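Local structure of dTDP-4-dehydrorhamnose reductase (Yersinia enterocolitica, 5U9C) at residues Asp68-Glu73 with Ala254-Ser259. The protein probably catalyses the NADPH-dependent reduction of dTDP-4-dehydro-beta-L-rhamnose to dTDP-L-rhamnose, the final step in making this activated sugar. Residues are numbered along the deposited sequence; the frame is centred on the assembly and turned at random.
Sequences DVDLCE and APRPYS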
loop_
_atom_site.group_PDB
_atom_site.type_symbol
_atom_site.label_atom_id
_atom_site.label_comp_id
_atom_site.label_asym_id
_atom_site.label_seq_id
_atom_site.Cartn_x
_atom_site.Cartn_y
_atom_site.Cartn_z
ATOM N N ASP D 68 16.591 -1.845 22.904
ATOM C CA ASP D 68 17.287 -2.618 21.858
ATOM C C ASP D 68 16.188 -3.032 20.866
ATOM O O ASP D 68 15.457 -3.992 21.082
ATOM C CB ASP D 68 17.990 -3.841 22.463
ATOM C CG ASP D 68 18.756 -4.646 21.434
ATOM O OD1 ASP D 68 18.393 -4.620 20.227
ATOM O OD2 ASP D 68 19.716 -5.324 21.842
ATOM N N VAL D 69 16.072 -2.255 19.796
ATOM C CA VAL D 69 15.038 -2.451 18.772
ATOM C C VAL D 69 15.014 -3.869 18.169
ATOM O O VAL D 69 13.945 -4.444 17.930
ATOM C CB VAL D 69 15.198 -1.379 17.652
ATOM C CG1 VAL D 69 14.157 -1.553 16.563
ATOM C CG2 VAL D 69 15.107 0.021 18.256
ATOM N N ASP D 70 16.194 -4.426 17.932
ATOM C CA ASP D 70 16.321 -5.748 17.346
ATOM C C ASP D 70 15.934 -6.863 18.303
ATOM O O ASP D 70 15.292 -7.859 17.895
ATOM C CB ASP D 70 17.722 -5.900 16.800
ATOM C CG ASP D 70 17.987 -4.900 15.686
ATOM O OD1 ASP D 70 17.204 -4.926 14.704
ATOM O OD2 ASP D 70 18.945 -4.090 15.806
ATOM N N LEU D 71 16.293 -6.695 19.573
ATOM C CA LEU D 71 15.900 -7.659 20.601
ATOM C C LEU D 71 14.360 -7.646 20.696
ATOM O O LEU D 71 13.736 -8.702 20.794
ATOM C CB LEU D 71 16.536 -7.320 21.950
ATOM C CG LEU D 71 16.110 -8.164 23.160
ATOM C CD1 LEU D 71 16.452 -9.626 22.917
ATOM C CD2 LEU D 71 16.785 -7.644 24.425
ATOM N N CYS D 72 13.762 -6.451 20.625
ATOM C CA CYS D 72 12.293 -6.320 20.673
ATOM C C CYS D 72 11.618 -7.063 19.533
ATOM O O CYS D 72 10.530 -7.611 19.727
ATOM C CB CYS D 72 11.850 -4.863 20.642
ATOM S SG CYS D 72 12.150 -3.915 22.154
ATOM N N GLU D 73 12.249 -7.072 18.346
ATOM C CA GLU D 73 11.705 -7.808 17.204
ATOM C C GLU D 73 11.801 -9.336 17.403
ATOM O O GLU D 73 10.842 -10.055 17.120
ATOM C CB GLU D 73 12.399 -7.422 15.906
ATOM C CG GLU D 73 11.593 -7.747 14.671
ATOM C CD GLU D 73 10.378 -6.834 14.490
ATOM O OE1 GLU D 73 10.196 -5.871 15.265
ATOM O OE2 GLU D 73 9.600 -7.088 13.566
ATOM N N ALA D 254 15.041 -6.126 13.195
ATOM C CA ALA D 254 13.912 -5.224 13.091
ATOM C C ALA D 254 13.905 -4.400 11.825
ATOM O O ALA D 254 14.909 -3.790 11.499
ATOM C CB ALA D 254 13.894 -4.281 14.276
ATOM N N PRO D 255 12.761 -4.370 11.126
ATOM C CA PRO D 255 12.629 -3.488 9.972
ATOM C C PRO D 255 12.811 -2.024 10.405
ATOM O O PRO D 255 12.348 -1.637 11.493
ATOM C CB PRO D 255 11.159 -3.669 9.536
ATOM C CG PRO D 255 10.672 -4.896 10.185
ATOM C CD PRO D 255 11.541 -5.168 11.374
ATOM N N ARG D 256 13.491 -1.235 9.581
ATOM C CA ARG D 256 13.680 0.195 9.840
ATOM C C ARG D 256 12.978 0.955 8.688
ATOM O O ARG D 256 13.074 0.556 7.530
ATOM C CB ARG D 256 15.160 0.594 9.885
ATOM C CG ARG D 256 16.060 -0.098 10.911
ATOM C CD ARG D 256 15.541 0.031 12.318
ATOM N NE ARG D 256 16.583 -0.133 13.336
ATOM C CZ ARG D 256 17.095 -1.286 13.757
ATOM N NH1 ARG D 256 18.017 -1.264 14.699
ATOM N NH2 ARG D 256 16.722 -2.452 13.241
ATOM N N PRO D 257 12.268 2.041 8.998
ATOM C CA PRO D 257 11.584 2.774 7.915
ATOM C C PRO D 257 12.574 3.597 7.088
ATOM O O PRO D 257 13.711 3.792 7.515
ATOM C CB PRO D 257 10.631 3.706 8.678
ATOM C CG PRO D 257 11.318 3.926 9.997
ATOM C CD PRO D 257 12.150 2.721 10.303
ATOM N N TYR D 258 12.162 4.046 5.906
ATOM C CA TYR D 258 13.025 4.903 5.099
ATOM C C TYR D 258 13.345 6.164 5.893
ATOM O O TYR D 258 14.440 6.703 5.782
ATOM C CB TYR D 258 12.398 5.214 3.733
ATOM C CG TYR D 258 12.292 3.956 2.872
ATOM C CD1 TYR D 258 13.440 3.222 2.550
ATOM C CD2 TYR D 258 11.064 3.507 2.372
ATOM C CE1 TYR D 258 13.372 2.080 1.779
ATOM C CE2 TYR D 258 10.990 2.353 1.593
ATOM C CZ TYR D 258 12.158 1.651 1.303
ATOM O OH TYR D 258 12.139 0.505 0.535
ATOM N N SER D 259 12.388 6.609 6.705
ATOM C CA SER D 259 12.630 7.716 7.591
ATOM C C SER D 259 11.814 7.674 8.868
ATOM O O SER D 259 10.616 7.304 8.861
ATOM C CB SER D 259 12.353 9.041 6.910
ATOM O OG SER D 259 12.677 10.092 7.791
#
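D70 and R256 form an end-on, two-nitrogen salt bridge that ties the first turn of helix 69-74, which follows strand 59-62 of the Rossmann-type parallel sheet, to the loop between strands 241-245 and 261-262. R256 NH2 donates to D70 OD1 at 2.9 Å, on its syn side, and R256 NH1 donates to D70 OD2 at 3.2 Å. Carboxylate and guanidinium planes stand 46° apart, so the pairing is twisted rather than coplanar. D70 OD1 also accepts A254 N at 2.9 Å, nearly along the C-O axis, and thus takes two of the three bonds across the contact. The R256 chain, bent at chi2 (-55°), turns the guanidinium edge back to its own loop, where R256 NH2 reaches A254 O, in the guanidinium plane, at 2.8 Å; this second bond should restrict rotation of the group.

The tight packing centres on buried A254, whose CB lies 3.6 Å from V69 CG1 and 3.8 Å from E73 CB. With CG1 anti to the backbone N (chi1 179°), V69 also sets this methyl over the centre of one guanidinium face. By contrast, P255 and R256 are partly exposed, and the R256 side is mainly polar. E73 OE1 bonds Y129 N, at the start of helix 129-144, while E73 O makes a weak hydrogen bond to S248 OG of a neighbouring subunit.

R256 is an (R)-malate-binding residue of this protein, although no malate occupies this chain; the bridge is consistent with D70 acting as a second-shell residue that orients R256. Beyond A254, the E73 side chain crosses that of P255 at about a right angle, with E73 OE2 3.5 Å from P255 CD.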